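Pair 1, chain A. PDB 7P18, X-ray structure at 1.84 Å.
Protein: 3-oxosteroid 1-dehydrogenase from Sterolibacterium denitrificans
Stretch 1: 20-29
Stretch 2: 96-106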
# COMPACT_ATOMS: atom_id res chain seq x y z
N MET A 20 7.61 6.11 12.55
CA MET A 20 7.96 7.52 12.76
C MET A 20 6.84 8.24 13.54
O MET A 20 7.16 9.09 14.42
CB MET A 20 8.27 8.19 11.41
CG MET A 20 9.59 7.64 10.76
SD MET A 20 10.22 8.77 9.44
CE MET A 20 9.13 8.34 8.09
N LEU A 21 5.57 7.91 13.25
CA LEU A 21 4.40 8.46 14.00
C LEU A 21 4.53 8.06 15.48
O LEU A 21 4.41 8.96 16.34
CB LEU A 21 3.09 7.94 13.39
CG LEU A 21 1.78 8.59 13.87
CD1 LEU A 21 1.38 8.06 15.24
CD2 LEU A 21 1.87 10.09 13.92
N ALA A 22 4.77 6.79 15.77
CA ALA A 22 4.91 6.29 17.15
C ALA A 22 6.04 7.07 17.83
O ALA A 22 5.87 7.47 19.01
CB ALA A 22 5.12 4.80 17.18
N ALA A 23 7.14 7.29 17.13
CA ALA A 23 8.33 8.02 17.65
C ALA A 23 7.94 9.46 18.02
O ALA A 23 8.29 9.91 19.15
CB ALA A 23 9.45 7.98 16.63
N ALA A 24 7.25 10.16 17.15
CA ALA A 24 6.86 11.57 17.39
C ALA A 24 5.90 11.62 18.58
O ALA A 24 6.02 12.53 19.45
CB ALA A 24 6.23 12.15 16.16
N ARG A 25 4.98 10.67 18.63
CA ARG A 25 3.93 10.66 19.68
C ARG A 25 4.59 10.36 21.02
O ARG A 25 4.24 11.04 22.00
CB ARG A 25 2.80 9.68 19.35
CG ARG A 25 1.74 9.60 20.44
CD ARG A 25 0.97 10.89 20.58
NE ARG A 25 -0.11 10.75 21.55
CZ ARG A 25 -0.96 11.70 21.89
NH1 ARG A 25 -0.92 12.91 21.33
NH2 ARG A 25 -1.88 11.43 22.80
N ALA A 26 5.46 9.36 21.08
CA ALA A 26 6.16 8.95 22.33
C ALA A 26 6.96 10.16 22.83
O ALA A 26 6.87 10.50 24.02
CB ALA A 26 7.02 7.76 22.08
N HIS A 27 7.65 10.85 21.92
CA HIS A 27 8.40 12.08 22.25
C HIS A 27 7.44 13.11 22.87
O HIS A 27 7.76 13.63 23.97
CB HIS A 27 9.10 12.65 21.03
CG HIS A 27 9.85 13.90 21.34
ND1 HIS A 27 9.27 15.14 21.28
CD2 HIS A 27 11.14 14.08 21.69
CE1 HIS A 27 10.18 16.04 21.58
NE2 HIS A 27 11.34 15.42 21.80
N ASP A 28 6.31 13.37 22.22
CA ASP A 28 5.37 14.44 22.65
C ASP A 28 4.78 14.10 24.01
O ASP A 28 4.34 15.04 24.66
CB ASP A 28 4.29 14.73 21.62
CG ASP A 28 4.80 15.49 20.42
OD1 ASP A 28 5.95 15.98 20.49
OD2 ASP A 28 4.08 15.58 19.45
N LEU A 29 4.83 12.83 24.44
CA LEU A 29 4.33 12.36 25.76
C LEU A 29 5.47 12.32 26.79
O LEU A 29 5.22 11.85 27.89
CB LEU A 29 3.69 10.98 25.59
CG LEU A 29 2.40 10.94 24.76
CD1 LEU A 29 1.90 9.50 24.59
CD2 LEU A 29 1.31 11.82 25.39
N GLN A 96 -8.29 10.24 16.24
CA GLN A 96 -7.44 10.97 17.21
C GLN A 96 -6.02 11.09 16.66
O GLN A 96 -5.41 12.18 16.81
CB GLN A 96 -7.47 10.28 18.56
CG GLN A 96 -8.82 10.31 19.26
CD GLN A 96 -8.70 9.64 20.60
OE1 GLN A 96 -7.71 8.98 20.87
NE2 GLN A 96 -9.73 9.75 21.41
N MET A 97 -5.54 10.03 16.00
CA MET A 97 -4.18 9.99 15.40
C MET A 97 -4.11 11.03 14.27
O MET A 97 -3.16 11.80 14.28
CB MET A 97 -3.83 8.58 14.92
CG MET A 97 -2.48 8.48 14.16
SD MET A 97 -2.65 8.91 12.44
CE MET A 97 -3.67 7.59 11.79
N VAL A 98 -5.10 11.14 13.39
CA VAL A 98 -5.05 12.16 12.31
C VAL A 98 -5.19 13.57 12.90
O VAL A 98 -4.47 14.49 12.42
CB VAL A 98 -6.06 11.87 11.20
CG1 VAL A 98 -6.24 13.01 10.23
CG2 VAL A 98 -5.60 10.61 10.47
N GLU A 99 -6.06 13.78 13.88
CA GLU A 99 -6.17 15.14 14.49
C GLU A 99 -4.84 15.52 15.13
O GLU A 99 -4.48 16.71 15.06
CB GLU A 99 -7.27 15.21 15.55
CG GLU A 99 -8.64 15.27 14.94
CD GLU A 99 -9.75 15.48 15.98
OE1 GLU A 99 -9.51 16.16 16.99
OE2 GLU A 99 -10.83 15.00 15.73
N TYR A 100 -4.14 14.56 15.72
CA TYR A 100 -2.83 14.74 16.36
C TYR A 100 -1.82 15.18 15.30
O TYR A 100 -1.10 16.16 15.56
CB TYR A 100 -2.35 13.47 17.08
CG TYR A 100 -0.87 13.47 17.40
CD1 TYR A 100 -0.33 14.34 18.32
CD2 TYR A 100 -0.00 12.63 16.72
CE1 TYR A 100 1.04 14.39 18.57
CE2 TYR A 100 1.36 12.65 16.95
CZ TYR A 100 1.89 13.51 17.89
OH TYR A 100 3.25 13.49 18.11
N ILE A 101 -1.75 14.47 14.18
CA ILE A 101 -0.86 14.90 13.06
C ILE A 101 -1.20 16.35 12.70
O ILE A 101 -0.27 17.19 12.65
CB ILE A 101 -0.99 13.98 11.84
CG1 ILE A 101 -0.41 12.59 12.12
CG2 ILE A 101 -0.31 14.66 10.66
CD1 ILE A 101 -0.54 11.60 10.99
N ASN A 102 -2.47 16.64 12.41
CA ASN A 102 -2.87 17.94 11.83
C ASN A 102 -2.55 19.10 12.81
O ASN A 102 -2.14 20.15 12.32
CB ASN A 102 -4.33 17.95 11.42
CG ASN A 102 -4.60 17.18 10.16
OD1 ASN A 102 -3.65 16.75 9.48
ND2 ASN A 102 -5.87 16.91 9.92
N ALA A 103 -2.67 18.87 14.11
CA ALA A 103 -2.49 19.94 15.13
C ALA A 103 -0.99 20.08 15.46
O ALA A 103 -0.61 21.15 15.90
CB ALA A 103 -3.30 19.64 16.37
N ASN A 104 -0.15 19.06 15.24
CA ASN A 104 1.22 19.08 15.81
C ASN A 104 2.31 18.93 14.73
O ASN A 104 3.47 18.77 15.13
CB ASN A 104 1.33 18.02 16.89
CG ASN A 104 0.39 18.32 18.03
OD1 ASN A 104 0.70 19.16 18.85
ND2 ASN A 104 -0.77 17.66 18.08
N MET A 105 1.96 19.02 13.44
CA MET A 105 2.92 18.77 12.33
C MET A 105 2.59 19.68 11.16
O MET A 105 1.42 20.11 11.03
CB MET A 105 2.86 17.30 11.88
CG MET A 105 3.18 16.31 13.02
SD MET A 105 3.32 14.60 12.37
CE MET A 105 3.55 13.68 13.88
N THR A 106 3.59 19.95 10.31
CA THR A 106 3.40 20.67 9.03
C THR A 106 2.60 19.77 8.09
O THR A 106 1.74 20.28 7.33
CB THR A 106 4.74 21.17 8.46
OG1 THR A 106 5.28 22.05 9.44
CG2 THR A 106 4.59 21.96 7.18

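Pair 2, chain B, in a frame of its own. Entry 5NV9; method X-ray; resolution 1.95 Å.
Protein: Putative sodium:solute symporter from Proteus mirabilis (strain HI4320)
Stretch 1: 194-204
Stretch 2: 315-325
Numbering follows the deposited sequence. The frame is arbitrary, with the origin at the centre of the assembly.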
# COMPACT_ATOMS: atom_id res chain seq x y z
N VAL B 194 15.23 10.01 -6.49
CA VAL B 194 16.44 10.77 -6.19
C VAL B 194 16.92 11.53 -7.47
O VAL B 194 17.40 12.70 -7.41
CB VAL B 194 17.54 9.85 -5.67
CG1 VAL B 194 18.87 10.56 -5.66
CG2 VAL B 194 17.17 9.33 -4.30
N LEU B 195 16.76 10.87 -8.61
CA LEU B 195 17.26 11.39 -9.85
C LEU B 195 16.41 12.59 -10.32
O LEU B 195 16.93 13.53 -10.88
CB LEU B 195 17.27 10.29 -10.91
CG LEU B 195 17.90 10.73 -12.23
CD1 LEU B 195 19.40 11.05 -12.09
CD2 LEU B 195 17.64 9.65 -13.23
N ILE B 196 15.10 12.49 -10.13
CA ILE B 196 14.14 13.62 -10.42
C ILE B 196 14.52 14.83 -9.58
O ILE B 196 14.65 15.96 -10.08
CB ILE B 196 12.68 13.25 -10.10
CG1 ILE B 196 12.16 12.18 -11.09
CG2 ILE B 196 11.81 14.49 -10.17
CD1 ILE B 196 10.93 11.42 -10.62
N PHE B 197 14.72 14.60 -8.30
CA PHE B 197 15.12 15.69 -7.42
C PHE B 197 16.39 16.41 -7.95
O PHE B 197 16.39 17.61 -8.17
CB PHE B 197 15.37 15.21 -5.97
CG PHE B 197 15.71 16.34 -5.06
CD1 PHE B 197 14.78 17.35 -4.82
CD2 PHE B 197 16.96 16.44 -4.50
CE1 PHE B 197 15.09 18.41 -3.99
CE2 PHE B 197 17.30 17.51 -3.70
CZ PHE B 197 16.37 18.51 -3.44
N ILE B 198 17.44 15.65 -8.14
CA ILE B 198 18.69 16.17 -8.69
C ILE B 198 18.57 17.04 -9.95
O ILE B 198 19.16 18.15 -10.01
CB ILE B 198 19.68 15.01 -8.94
CG1 ILE B 198 20.15 14.48 -7.58
CG2 ILE B 198 20.89 15.49 -9.76
CD1 ILE B 198 20.72 13.10 -7.66
N MSE B 199 17.82 16.54 -10.92
CA MSE B 199 17.57 17.22 -12.14
C MSE B 199 16.82 18.51 -11.96
O MSE B 199 17.11 19.49 -12.69
CB MSE B 199 16.77 16.34 -13.12
CG MSE B 199 17.57 15.02 -13.35
SE MSE B 199 17.83 14.57 -15.26
CE MSE B 199 18.62 16.36 -15.61
N ILE B 200 15.83 18.54 -11.06
CA ILE B 200 15.13 19.78 -10.80
C ILE B 200 16.10 20.75 -10.13
O ILE B 200 16.08 21.92 -10.44
CB ILE B 200 13.88 19.65 -9.89
CG1 ILE B 200 12.84 18.72 -10.48
CG2 ILE B 200 13.24 21.04 -9.70
CD1 ILE B 200 11.83 18.23 -9.45
N CYS B 201 16.95 20.28 -9.23
CA CYS B 201 17.94 21.20 -8.62
C CYS B 201 18.84 21.85 -9.66
O CYS B 201 19.13 23.04 -9.52
CB CYS B 201 18.87 20.53 -7.60
SG CYS B 201 18.17 20.06 -6.03
N PHE B 202 19.24 21.09 -10.68
CA PHE B 202 20.10 21.62 -11.76
C PHE B 202 19.36 22.59 -12.65
O PHE B 202 19.98 23.38 -13.30
CB PHE B 202 20.75 20.52 -12.56
CG PHE B 202 22.00 19.95 -11.91
CD1 PHE B 202 23.22 20.61 -12.03
CD2 PHE B 202 21.95 18.78 -11.17
CE1 PHE B 202 24.37 20.09 -11.44
CE2 PHE B 202 23.09 18.25 -10.56
CZ PHE B 202 24.30 18.91 -10.69
N LYS B 203 18.05 22.55 -12.67
CA LYS B 203 17.27 23.51 -13.48
C LYS B 203 16.72 24.74 -12.75
O LYS B 203 16.14 25.62 -13.35
CB LYS B 203 16.11 22.79 -14.14
CG LYS B 203 16.62 21.66 -14.98
CD LYS B 203 15.48 20.99 -15.69
CE LYS B 203 15.58 21.23 -17.18
NZ LYS B 203 16.26 20.05 -17.77
N VAL B 204 16.85 24.76 -11.44
CA VAL B 204 16.43 25.91 -10.66
C VAL B 204 17.64 26.81 -10.57
O VAL B 204 18.71 26.37 -10.20
CB VAL B 204 15.94 25.50 -9.27
CG1 VAL B 204 15.85 26.69 -8.34
CG2 VAL B 204 14.60 24.80 -9.37
N ILE B 315 1.72 18.11 -12.55
CA ILE B 315 2.95 18.91 -12.65
C ILE B 315 4.18 18.04 -12.62
O ILE B 315 5.08 18.24 -13.43
CB ILE B 315 3.04 20.06 -11.60
CG1 ILE B 315 2.12 21.21 -12.02
CG2 ILE B 315 4.41 20.71 -11.51
CD1 ILE B 315 1.78 22.13 -10.85
N LEU B 316 4.24 17.05 -11.74
CA LEU B 316 5.34 16.11 -11.80
C LEU B 316 5.49 15.42 -13.17
O LEU B 316 6.58 15.49 -13.77
CB LEU B 316 5.34 15.12 -10.65
CG LEU B 316 6.36 13.98 -10.74
CD1 LEU B 316 7.82 14.47 -10.95
CD2 LEU B 316 6.25 13.09 -9.51
N PRO B 317 4.44 14.74 -13.66
CA PRO B 317 4.61 14.12 -14.98
C PRO B 317 4.92 15.09 -16.11
O PRO B 317 5.60 14.72 -17.07
CB PRO B 317 3.25 13.47 -15.26
CG PRO B 317 2.40 13.67 -14.04
CD PRO B 317 3.24 14.28 -12.96
N LEU B 318 4.35 16.29 -16.03
CA LEU B 318 4.67 17.36 -16.96
C LEU B 318 6.13 17.66 -16.98
O LEU B 318 6.72 17.69 -18.08
CB LEU B 318 3.92 18.64 -16.59
CG LEU B 318 4.22 19.74 -17.63
CD1 LEU B 318 3.54 19.38 -18.94
CD2 LEU B 318 3.79 21.12 -17.14
N PHE B 319 6.72 17.90 -15.81
CA PHE B 319 8.17 18.07 -15.71
C PHE B 319 8.99 16.91 -16.28
O PHE B 319 9.96 17.12 -17.01
CB PHE B 319 8.62 18.33 -14.29
CG PHE B 319 10.09 18.61 -14.15
CD1 PHE B 319 11.01 17.58 -14.02
CD2 PHE B 319 10.57 19.91 -14.15
CE1 PHE B 319 12.37 17.85 -13.90
CE2 PHE B 319 11.94 20.18 -14.02
CZ PHE B 319 12.83 19.16 -13.89
N ILE B 320 8.60 15.69 -15.98
CA ILE B 320 9.33 14.55 -16.48
C ILE B 320 9.38 14.50 -17.99
O ILE B 320 10.44 14.30 -18.57
CB ILE B 320 8.76 13.22 -15.99
CG1 ILE B 320 8.95 13.11 -14.46
CG2 ILE B 320 9.40 12.05 -16.74
CD1 ILE B 320 7.91 12.21 -13.80
N VAL B 321 8.24 14.68 -18.61
CA VAL B 321 8.15 14.47 -20.03
C VAL B 321 8.67 15.68 -20.80
O VAL B 321 9.14 15.52 -21.95
CB VAL B 321 6.73 14.11 -20.41
CG1 VAL B 321 6.53 14.12 -21.89
CG2 VAL B 321 6.42 12.71 -19.86
N THR B 322 8.61 16.87 -20.20
CA THR B 322 9.02 18.07 -20.90
C THR B 322 10.44 18.44 -20.57
O THR B 322 11.06 19.09 -21.37
CB THR B 322 8.10 19.30 -20.63
OG1 THR B 322 8.06 19.63 -19.23
CG2 THR B 322 6.71 19.04 -21.12
N GLU B 323 10.96 18.08 -19.39
CA GLU B 323 12.30 18.58 -19.00
C GLU B 323 13.40 17.55 -18.79
O GLU B 323 14.54 17.94 -18.49
CB GLU B 323 12.25 19.36 -17.68
CG GLU B 323 11.28 20.53 -17.63
CD GLU B 323 11.57 21.67 -18.55
OE1 GLU B 323 12.71 21.80 -19.04
OE2 GLU B 323 10.63 22.47 -18.76
N MSE B 324 13.09 16.27 -18.80
CA MSE B 324 14.12 15.28 -18.55
C MSE B 324 14.58 14.74 -19.87
O MSE B 324 13.78 14.64 -20.85
CB MSE B 324 13.69 14.16 -17.55
CG MSE B 324 13.90 14.71 -16.15
SE MSE B 324 12.89 13.63 -14.91
CE MSE B 324 14.52 13.01 -13.99
N PRO B 325 15.86 14.37 -19.93
CA PRO B 325 16.37 14.02 -21.28
C PRO B 325 15.95 12.66 -21.72
O PRO B 325 15.55 11.81 -20.90
CB PRO B 325 17.89 14.09 -21.12
CG PRO B 325 18.16 14.00 -19.66
CD PRO B 325 16.91 14.42 -18.91

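Two helices that cross at a steep angle offer each other only a few inward-facing positions, and the same backbone frame can be filled by quite different chemistry. Pair 1, from a 3-oxosteroid 1-dehydrogenase, and pair 2, from a putative sodium:solute symporter, illustrate the point. Their helix axes approach to 11.8 and 11.6 Å and cross at 71° and 72°, and 14 central residues superpose with an RMSD of 0.5 Å.

The common centre is an aromatic ring. Tyr A100 and Phe B319 coincide, with side-chain centres 0.5 Å apart; both point toward the opposing helix with chi1 in t. What surrounds the ring differs. Over one face of Tyr A100 lies the aliphatic part of Arg A25, its CD 4.0 Å from the ring centroid in a CH-pi contact, while the guanidinium adds a cation-pi interaction, with CZ 4.8 Å from the same centroid. The matching Ile B200 covers a face of Phe B319 with hydrocarbon alone: its CG1 stands 3.8 Å from the centroid and 3.4 Å from Phe B319 CZ.

At the tip of the ring the solutions diverge further. The phenol of Tyr A100 donates a short hydrogen bond from OH to Asp A28 OD2, 2.6 Å, so the polar end of the ring is satisfied within the contact. Phe B319 has no hydroxyl, and the matched Lys B203 instead lays its CD 3.7 Å from Phe B319 CZ and carries its ammonium onward, where NZ donates a 2.8 Å hydrogen bond to the backbone O of Glu B323. The counterpart of Glu B323, Asn A104, turns back on its own helix, its ND2 donating to Tyr A100 O at 3.0 Å.

Ala A24 and Met B199 show how size is accommodated. Both point toward the partner helix. Tyr A100 OH lies 3.8 Å from Ala A24 CB. Each also meets a methionine just after the partner helix, Ala A24 CB lying 3.8 Å from Met A105 CE and Met B199 CG 3.7 Å from Met B324 CE, although the superposition does not match those two methionines; the longer selenomethionine Met B199 also brings its SE 3.8 Å from Pro B325 CD.

The other matched residues in contact, Leu A21/Ile B196, Met A97/Leu B316 and Ile A101/Ile B320, are apolar in both pairs. Leu A21 packs CD1 against Met A97 CG at 4.0 Å and CD2 against Ile A101 CG1 at 3.8 Å; Ile B196 meets the equivalent residues, CG2 to Leu B316 CD1 at 4.1 Å and CD1 to Ile B320 CD1 at 4.5 Å. The scaffold thus fixes where side chains meet, but not the chemistry by which they do so.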